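Local coordinates for protein LAO/AO transport system kinase (Escherichia coli, PDB 2P67) that belongs to the MeaB family of P-loop NTPases, with a helix-flanked parallel beta sheet and a helical C-terminal arm that meets a second subunit, at residues 73-78 with 246-251; 236-241 with 252-257; 307-310 with 315-318. All coordinates share one frame; numbering follows the deposited sequence.

Interaction 1 of 3, residues 73-78 with 246-251; sequences LEAFGM and RGIDEI
The turn of helix 69-82 that presents Ala75 and Phe76 to Ile248 is closed by a short backbone bond, Gly77 N to Leu73 O at 2.8 Å; no hydrogen bond crosses the contact, and its side-chain contacts are apolar. Ile248 comes in at the N-terminal end of helix 248-264, directly after the N-cap residue Gly247, and splits its two branches between its partners. Its CG2, set anti to the backbone N (CG1 has chi1 -47°), lies against the backbone of the facing helix, 3.7 Å from Phe76 CA. The same methyl reaches the edge of the Phe76 ring close to the ring plane, with CG2 4.2 Å from CD1. On the other branch, Ile248 CG1 rests on the methyl of Ala75, at 4.1 Å from its CB. Phe76 swings its ring beside its own carbonyl carbon (chi1 -178°), with the isoleucine methyl at the ring edge. All three residues are buried. Phe72 and Leu79, one turn before and after on helix 69-82, also touch Ile248, while the Phe76 ring packs onto Leu59 of strand 57-63 and Ile153 of strand 151-157; the contact thus joins two helices packed beside the central parallel sheet.

Interaction 2 of 3, residues 236-241 with 252-257; sequences RVLTCS and WHAIID
Strand 236-239 and the helical segment 252-257 run nearly antiparallel, their axes 165° apart and 10.4 Å at closest approach, so that Arg236 and Leu238 of the strand face Ala254 and Asp257 of the helix. The pairing suits a strand that leads through a loop into a helix returning along the sheet.

The polar part is a salt bridge from Arg236 NH1 to Asp257 OD2, 2.8 Å long and close to straight. The carboxylate oxygen is met on its anti lone pair, away from OD1, and it sits at the edge of the guanidinium, nearly in its plane. The two flat groups are nonetheless turned 66° from each other, and a single short N-H...O bond is made in place of a paired, two-pronged one; NH2 remains 3.5 Å from OD2. Arginine reaches this position by leaving the backbone anti to its carbonyl carbon (chi1 -60°) and then running extended from CG to NE. The same NH1 also lies 3.8 Å from Ala254 CA. Next to it, Leu238 CD1 meets Ala254 CB at 3.9 Å, but Leu238 is modelled in two conformers and this holds for one of them, so the contact is less certain.

Asp257 also packs on Trp233. Strand 236-239 is one of the two edge strands of this chain's sheet and bonds through its backbone to strand 198-201; while Arg236 and Leu238 face helix 248-264, the alternate residues Val237 and Thr239 pack on helix 209-225.

Interaction 3 of 3, residues 307-310 with 315-318; sequences LAVK and SPRT
Val309, near the end of helix 296-310, brings its two methyls against Ser315 and Pro316, at the start of helix 316-328. Its CG1 stands anti to the backbone N (chi1 173°), which places CG2 beside that nitrogen and spreads the fork over two neighbours. CG2 lies 4.1 Å from the carbonyl oxygen of Ser315, and CG1 approaches the proline ring, 4.4 Å from Pro316 CG. These are loose contacts, and the area buried between the segments is small.

The serine plays a different part. Its CB points away from Val309, and its hydroxyl is tucked between the backbone N and the carbonyl carbon (chi1 62°). From there OG accepts from Thr318 N over 3.2 Å in a nearly straight bond. Ser315 is therefore the N-cap of helix 316-328, taking up an amide of the first turn. Pro316 follows it, and its ring fits this first turn well because a proline has no amide hydrogen that would need an acceptor there.

Both chain segments also meet the second subunit. OD1 of Asp47 of that subunit is hydrogen-bonded to both Ser315 N and Thr318 OG1, and Arg317 makes a salt bridge to Glu139 of the second subunit; Val309 and Pro316 pack on Leu280 and Trp279 of the second subunit, respectively.

The contact across the helix-loop-helix turn is thus apolar and light, whereas the polar bonding lies in the cap beside it. A carboxylate at the N-terminal end of a helix is probably favoured by the helix dipole, consistent with the position of that aspartate in the dimer interface.

Interactions 1 and 2 form one continuous piece of packing, with centres about 9 Å apart and helix 248-264 common to both. Phe76 CZ of interaction 1 touches Ile255 CD1 of interaction 2 at 3.6 Å, and Arg246 O probably accepts a hydrogen bond from Ser241 N at 2.8 Å. Interaction 1 sits on helix 69-82, which begins at what appears to be the P-loop. Interaction 3 stands apart in the C-terminal arm, its centre about 56 Å from that of interaction 1 and about 52 Å from that of interaction 2. The modelled sodium ion, bound by Arg272 and Ser276, belongs to helix 267-294, which carries none of the three contacts.

Interaction 1 of 3, residues 73-78 with 246-251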
loop_
_atom_site.group_PDB
_atom_site.type_symbol
_atom_site.label_atom_id
_atom_site.label_comp_id
_atom_site.label_asym_id
_atom_site.label_seq_id
_atom_site.Cartn_x
_atom_site.Cartn_y
_atom_site.Cartn_z
ATOM N N LEU A 73 13.138 25.756 -2.926
ATOM C CA LEU A 73 12.778 25.768 -4.339
ATOM C C LEU A 73 13.384 26.935 -5.108
ATOM O O LEU A 73 13.837 26.775 -6.244
ATOM C CB LEU A 73 11.265 25.754 -4.511
ATOM C CG LEU A 73 10.604 24.406 -4.233
ATOM C CD1 LEU A 73 9.093 24.594 -4.214
ATOM C CD2 LEU A 73 11.042 23.342 -5.257
ATOM N N GLU A 74 13.383 28.107 -4.486
ATOM C CA GLU A 74 13.996 29.287 -5.090
ATOM C C GLU A 74 15.494 29.071 -5.299
ATOM O O GLU A 74 16.007 29.265 -6.398
ATOM C CB GLU A 74 13.743 30.530 -4.227
ATOM C CG GLU A 74 14.341 31.799 -4.853
ATOM C CD GLU A 74 14.391 32.973 -3.888
ATOM O OE1 GLU A 74 14.671 32.762 -2.692
ATOM O OE2 GLU A 74 14.164 34.119 -4.339
ATOM N N ALA A 75 16.194 28.670 -4.242
ATOM C CA ALA A 75 17.630 28.400 -4.345
ATOM C C ALA A 75 17.945 27.300 -5.360
ATOM O O ALA A 75 18.838 27.445 -6.183
ATOM C CB ALA A 75 18.220 28.078 -2.961
ATOM N N PHE A 76 17.192 26.196 -5.304
ATOM C CA PHE A 76 17.419 25.064 -6.194
ATOM C C PHE A 76 17.140 25.472 -7.638
ATOM O O PHE A 76 17.941 25.182 -8.537
ATOM C CB PHE A 76 16.540 23.868 -5.764
ATOM C CG PHE A 76 16.729 22.620 -6.598
ATOM C CD1 PHE A 76 17.926 21.898 -6.563
ATOM C CD2 PHE A 76 15.691 22.150 -7.406
ATOM C CE1 PHE A 76 18.083 20.727 -7.331
ATOM C CE2 PHE A 76 15.842 20.984 -8.183
ATOM C CZ PHE A 76 17.035 20.278 -8.152
ATOM N N GLY A 77 16.012 26.147 -7.846
ATOM C CA GLY A 77 15.602 26.618 -9.179
ATOM C C GLY A 77 16.656 27.534 -9.792
ATOM O O GLY A 77 17.055 27.355 -10.957
ATOM N N MET A 78 17.124 28.492 -8.991
ATOM C CA MET A 78 18.164 29.437 -9.440
ATOM C C MET A 78 19.480 28.733 -9.770
ATOM O O MET A 78 20.146 29.093 -10.733
ATOM C CB MET A 78 18.347 30.597 -8.447
ATOM C CG MET A 78 17.187 31.623 -8.458
ATOM S SD MET A 78 16.719 32.240 -10.112
ATOM C CE MET A 78 18.231 33.020 -10.661
ATOM N N ARG A 246 24.079 27.113 0.879
ATOM C CA ARG A 246 25.014 26.016 1.099
ATOM C C ARG A 246 24.278 24.681 1.053
ATOM O O ARG A 246 23.176 24.556 1.585
ATOM C CB ARG A 246 25.755 26.188 2.431
ATOM C CG ARG A 246 26.725 27.382 2.468
ATOM C CD ARG A 246 28.001 27.116 1.652
ATOM N NE ARG A 246 28.681 28.359 1.293
ATOM C CZ ARG A 246 28.645 28.920 0.085
ATOM N NH1 ARG A 246 27.979 28.341 -0.907
ATOM N NH2 ARG A 246 29.291 30.055 -0.135
ATOM N N GLY A 247 24.891 23.702 0.406
ATOM C CA GLY A 247 24.310 22.365 0.313
ATOM C C GLY A 247 23.439 22.132 -0.904
ATOM O O GLY A 247 23.124 20.990 -1.222
ATOM N N ILE A 248 23.068 23.206 -1.597
ATOM C CA ILE A 248 22.170 23.097 -2.747
ATOM C C ILE A 248 22.855 22.406 -3.922
ATOM O O ILE A 248 22.267 21.538 -4.549
ATOM C CB ILE A 248 21.567 24.470 -3.191
ATOM C CG1 ILE A 248 21.035 25.278 -1.996
ATOM C CG2 ILE A 248 20.477 24.277 -4.282
ATOM C CD1 ILE A 248 19.907 24.617 -1.216
ATOM N N ASP A 249 24.093 22.801 -4.217
ATOM C CA ASP A 249 24.898 22.186 -5.275
ATOM C C ASP A 249 24.970 20.668 -5.077
ATOM O O ASP A 249 24.865 19.890 -6.020
ATOM C CB ASP A 249 26.331 22.763 -5.280
ATOM C CG ASP A 249 26.376 24.274 -5.497
ATOM O OD1 ASP A 249 25.610 24.806 -6.322
ATOM O OD2 ASP A 249 27.203 24.945 -4.841
ATOM N N GLU A 250 25.149 20.262 -3.820
ATOM C CA GLU A 250 25.315 18.860 -3.454
ATOM C C GLU A 250 24.022 18.057 -3.663
ATOM O O GLU A 250 24.059 16.880 -4.047
ATOM C CB GLU A 250 25.786 18.769 -1.998
ATOM C CG GLU A 250 27.266 19.203 -1.816
ATOM C CD GLU A 250 27.525 20.730 -1.853
ATOM O OE1 GLU A 250 26.599 21.581 -1.992
ATOM O OE2 GLU A 250 28.717 21.092 -1.730
ATOM N N ILE A 251 22.889 18.711 -3.427
ATOM C CA ILE A 251 21.575 18.090 -3.663
ATOM C C ILE A 251 21.363 17.837 -5.163
ATOM O O ILE A 251 20.952 16.750 -5.568
ATOM C CB ILE A 251 20.442 18.911 -3.003
ATOM C CG1 ILE A 251 20.546 18.787 -1.461
ATOM C CG2 ILE A 251 19.050 18.483 -3.547
ATOM C CD1 ILE A 251 19.882 19.824 -0.687
#

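Interaction 2 of 3, residues 236-241 with 252-257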
loop_
_atom_site.group_PDB
_atom_site.type_symbol
_atom_site.label_atom_id
_atom_site.label_comp_id
_atom_site.label_asym_id
_atom_site.label_seq_id
_atom_site.Cartn_x
_atom_site.Cartn_y
_atom_site.Cartn_z
ATOM N N ARG A 236 19.530 8.738 -0.191
ATOM C CA ARG A 236 20.489 9.605 0.505
ATOM C C ARG A 236 19.760 10.660 1.297
ATOM O O ARG A 236 18.663 11.090 0.913
ATOM C CB ARG A 236 21.429 10.297 -0.480
ATOM C CG ARG A 236 22.255 9.342 -1.318
ATOM C CD ARG A 236 23.199 10.109 -2.243
ATOM N NE ARG A 236 23.903 9.183 -3.121
ATOM C CZ ARG A 236 24.719 9.545 -4.104
ATOM N NH1 ARG A 236 24.992 10.832 -4.300
ATOM N NH2 ARG A 236 25.273 8.610 -4.874
ATOM N N VAL A 237 20.369 11.071 2.407
ATOM C CA VAL A 237 19.807 12.087 3.271
ATOM C C VAL A 237 20.853 13.193 3.386
ATOM O O VAL A 237 21.976 12.950 3.874
ATOM C CB VAL A 237 19.448 11.531 4.673
ATOM C CG1 VAL A 237 18.735 12.594 5.515
ATOM C CG2 VAL A 237 18.570 10.278 4.545
ATOM N N LEU A 238 20.479 14.381 2.923
ATOM C CA LEU A 238 21.391 15.523 2.882
ATOM C C LEU A 238 20.832 16.686 3.692
ATOM O O LEU A 238 19.657 16.715 3.998
ATOM C CB LEU A 238 21.663 15.952 1.435
ATOM C CG LEU A 238 22.253 14.891 0.495
ATOM C CD1 LEU A 238 22.592 15.475 -0.863
ATOM C CD2 LEU A 238 23.482 14.241 1.109
ATOM N N THR A 239 21.695 17.629 4.059
ATOM C CA THR A 239 21.239 18.844 4.718
ATOM C C THR A 239 21.678 20.046 3.887
ATOM O O THR A 239 22.640 19.965 3.096
ATOM C CB THR A 239 21.825 19.009 6.141
ATOM O OG1 THR A 239 23.226 19.299 6.023
ATOM C CG2 THR A 239 21.579 17.745 7.032
ATOM N N CYS A 240 20.979 21.164 4.079
ATOM C CA CYS A 240 21.303 22.399 3.366
ATOM C C CYS A 240 20.859 23.611 4.158
ATOM O O CYS A 240 20.128 23.491 5.134
ATOM C CB CYS A 240 20.684 22.419 1.958
ATOM S SG CYS A 240 18.877 22.403 1.886
ATOM N N SER A 241 21.347 24.783 3.758
ATOM C CA SER A 241 20.741 26.038 4.182
ATOM C C SER A 241 20.391 26.802 2.923
ATOM O O SER A 241 21.279 27.366 2.288
ATOM C CB SER A 241 21.702 26.880 5.030
ATOM O OG SER A 241 21.027 28.040 5.508
ATOM N N TRP A 252 21.701 18.823 -5.993
ATOM C CA TRP A 252 21.615 18.660 -7.451
ATOM C C TRP A 252 22.531 17.532 -7.907
ATOM O O TRP A 252 22.164 16.695 -8.719
ATOM C CB TRP A 252 21.963 19.985 -8.145
ATOM C CG TRP A 252 21.996 19.944 -9.638
ATOM C CD1 TRP A 252 22.996 20.434 -10.453
ATOM C CD2 TRP A 252 20.994 19.406 -10.513
ATOM N NE1 TRP A 252 22.674 20.226 -11.780
ATOM C CE2 TRP A 252 21.450 19.608 -11.847
ATOM C CE3 TRP A 252 19.761 18.763 -10.308
ATOM C CZ2 TRP A 252 20.707 19.196 -12.968
ATOM C CZ3 TRP A 252 19.022 18.360 -11.428
ATOM C CH2 TRP A 252 19.498 18.581 -12.736
ATOM N N HIS A 253 23.729 17.492 -7.342
ATOM C CA HIS A 253 24.658 16.435 -7.656
ATOM C C HIS A 253 24.153 15.040 -7.276
ATOM O O HIS A 253 24.388 14.084 -7.999
ATOM C CB HIS A 253 26.015 16.752 -7.049
ATOM C CG HIS A 253 26.680 17.903 -7.731
ATOM N ND1 HIS A 253 27.619 18.706 -7.116
ATOM C CD2 HIS A 253 26.501 18.409 -8.974
ATOM C CE1 HIS A 253 28.015 19.638 -7.970
ATOM N NE2 HIS A 253 27.346 19.483 -9.102
ATOM N N ALA A 254 23.444 14.949 -6.162
ATOM C CA ALA A 254 22.852 13.686 -5.746
ATOM C C ALA A 254 21.743 13.264 -6.713
ATOM O O ALA A 254 21.607 12.084 -7.024
ATOM C CB ALA A 254 22.322 13.775 -4.324
ATOM N N ILE A 255 20.941 14.230 -7.161
ATOM C CA ILE A 255 19.909 13.969 -8.168
ATOM C C ILE A 255 20.530 13.436 -9.456
ATOM O O ILE A 255 20.017 12.479 -10.040
ATOM C CB ILE A 255 19.006 15.218 -8.429
ATOM C CG1 ILE A 255 18.149 15.494 -7.182
ATOM C CG2 ILE A 255 18.084 14.989 -9.668
ATOM C CD1 ILE A 255 17.587 16.915 -7.031
ATOM N N ILE A 256 21.625 14.046 -9.894
ATOM C CA ILE A 256 22.350 13.555 -11.072
ATOM C C ILE A 256 22.854 12.115 -10.843
ATOM O O ILE A 256 22.710 11.269 -11.714
ATOM C CB ILE A 256 23.487 14.522 -11.495
ATOM C CG1 ILE A 256 22.878 15.834 -12.004
ATOM C CG2 ILE A 256 24.368 13.875 -12.582
ATOM C CD1 ILE A 256 23.870 16.970 -12.096
ATOM N N ASP A 257 23.399 11.843 -9.654
ATOM C CA ASP A 257 23.843 10.497 -9.268
ATOM C C ASP A 257 22.691 9.474 -9.329
ATOM O O ASP A 257 22.852 8.348 -9.815
ATOM C CB ASP A 257 24.453 10.530 -7.851
ATOM C CG ASP A 257 25.849 11.166 -7.806
ATOM O OD1 ASP A 257 26.472 11.409 -8.879
ATOM O OD2 ASP A 257 26.326 11.438 -6.678
#

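Interaction 3 of 3, residues 307-310 with 315-318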
loop_
_atom_site.group_PDB
_atom_site.type_symbol
_atom_site.label_atom_id
_atom_site.label_comp_id
_atom_site.label_asym_id
_atom_site.label_seq_id
_atom_site.Cartn_x
_atom_site.Cartn_y
_atom_site.Cartn_z
ATOM N N LEU A 307 -24.206 -4.026 7.408
ATOM C CA LEU A 307 -24.848 -4.067 8.738
ATOM C C LEU A 307 -25.308 -5.477 9.134
ATOM O O LEU A 307 -25.168 -5.867 10.288
ATOM C CB LEU A 307 -26.008 -3.078 8.834
ATOM C CG LEU A 307 -26.554 -2.800 10.245
ATOM C CD1 LEU A 307 -25.470 -2.318 11.198
ATOM C CD2 LEU A 307 -27.692 -1.770 10.170
ATOM N N ALA A 308 -25.854 -6.220 8.174
ATOM C CA ALA A 308 -26.202 -7.632 8.377
ATOM C C ALA A 308 -25.006 -8.457 8.837
ATOM O O ALA A 308 -25.119 -9.263 9.741
ATOM C CB ALA A 308 -26.821 -8.229 7.098
ATOM N N VAL A 309 -23.844 -8.252 8.218
ATOM C CA VAL A 309 -22.623 -8.943 8.639
ATOM C C VAL A 309 -22.185 -8.487 10.040
ATOM O O VAL A 309 -21.878 -9.311 10.914
ATOM C CB VAL A 309 -21.475 -8.776 7.567
ATOM C CG1 VAL A 309 -20.169 -9.347 8.077
ATOM C CG2 VAL A 309 -21.884 -9.425 6.221
ATOM N N LYS A 310 -22.222 -7.181 10.283
ATOM C CA LYS A 310 -21.804 -6.652 11.573
ATOM C C LYS A 310 -22.672 -7.219 12.693
ATOM O O LYS A 310 -22.166 -7.513 13.785
ATOM C CB LYS A 310 -21.906 -5.127 11.542
ATOM C CG LYS A 310 -21.375 -4.394 12.734
ATOM C CD LYS A 310 -21.432 -2.887 12.434
ATOM C CE LYS A 310 -21.207 -2.089 13.705
ATOM N NZ LYS A 310 -20.169 -1.040 13.592
ATOM N N SER A 315 -23.066 -14.558 7.132
ATOM C CA SER A 315 -21.625 -14.722 7.029
ATOM C C SER A 315 -21.076 -13.780 5.953
ATOM O O SER A 315 -21.806 -13.363 5.065
ATOM C CB SER A 315 -21.252 -16.168 6.648
ATOM O OG SER A 315 -21.786 -16.467 5.376
ATOM N N PRO A 316 -19.777 -13.455 6.028
ATOM C CA PRO A 316 -19.113 -12.745 4.932
ATOM C C PRO A 316 -19.338 -13.402 3.553
ATOM O O PRO A 316 -19.637 -12.693 2.588
ATOM C CB PRO A 316 -17.647 -12.770 5.355
ATOM C CG PRO A 316 -17.728 -12.748 6.873
ATOM C CD PRO A 316 -18.869 -13.673 7.173
ATOM N N ARG A 317 -19.259 -14.733 3.482
ATOM C CA ARG A 317 -19.523 -15.467 2.236
ATOM C C ARG A 317 -20.869 -15.065 1.625
ATOM O O ARG A 317 -20.949 -14.707 0.446
ATOM C CB ARG A 317 -19.516 -16.982 2.493
ATOM C CG ARG A 317 -19.935 -17.801 1.285
ATOM C CD ARG A 317 -20.230 -19.241 1.666
ATOM N NE ARG A 317 -18.983 -19.957 1.896
ATOM C CZ ARG A 317 -18.835 -21.258 1.690
ATOM N NH1 ARG A 317 -19.862 -21.981 1.240
ATOM N NH2 ARG A 317 -17.673 -21.828 1.935
ATOM N N THR A 318 -21.922 -15.125 2.443
ATOM C CA THR A 318 -23.269 -14.799 1.990
ATOM C C THR A 318 -23.371 -13.327 1.654
ATOM O O THR A 318 -23.968 -12.964 0.642
ATOM C CB THR A 318 -24.351 -15.221 3.017
ATOM O OG1 THR A 318 -24.373 -16.639 3.075
ATOM C CG2 THR A 318 -25.740 -14.761 2.583
#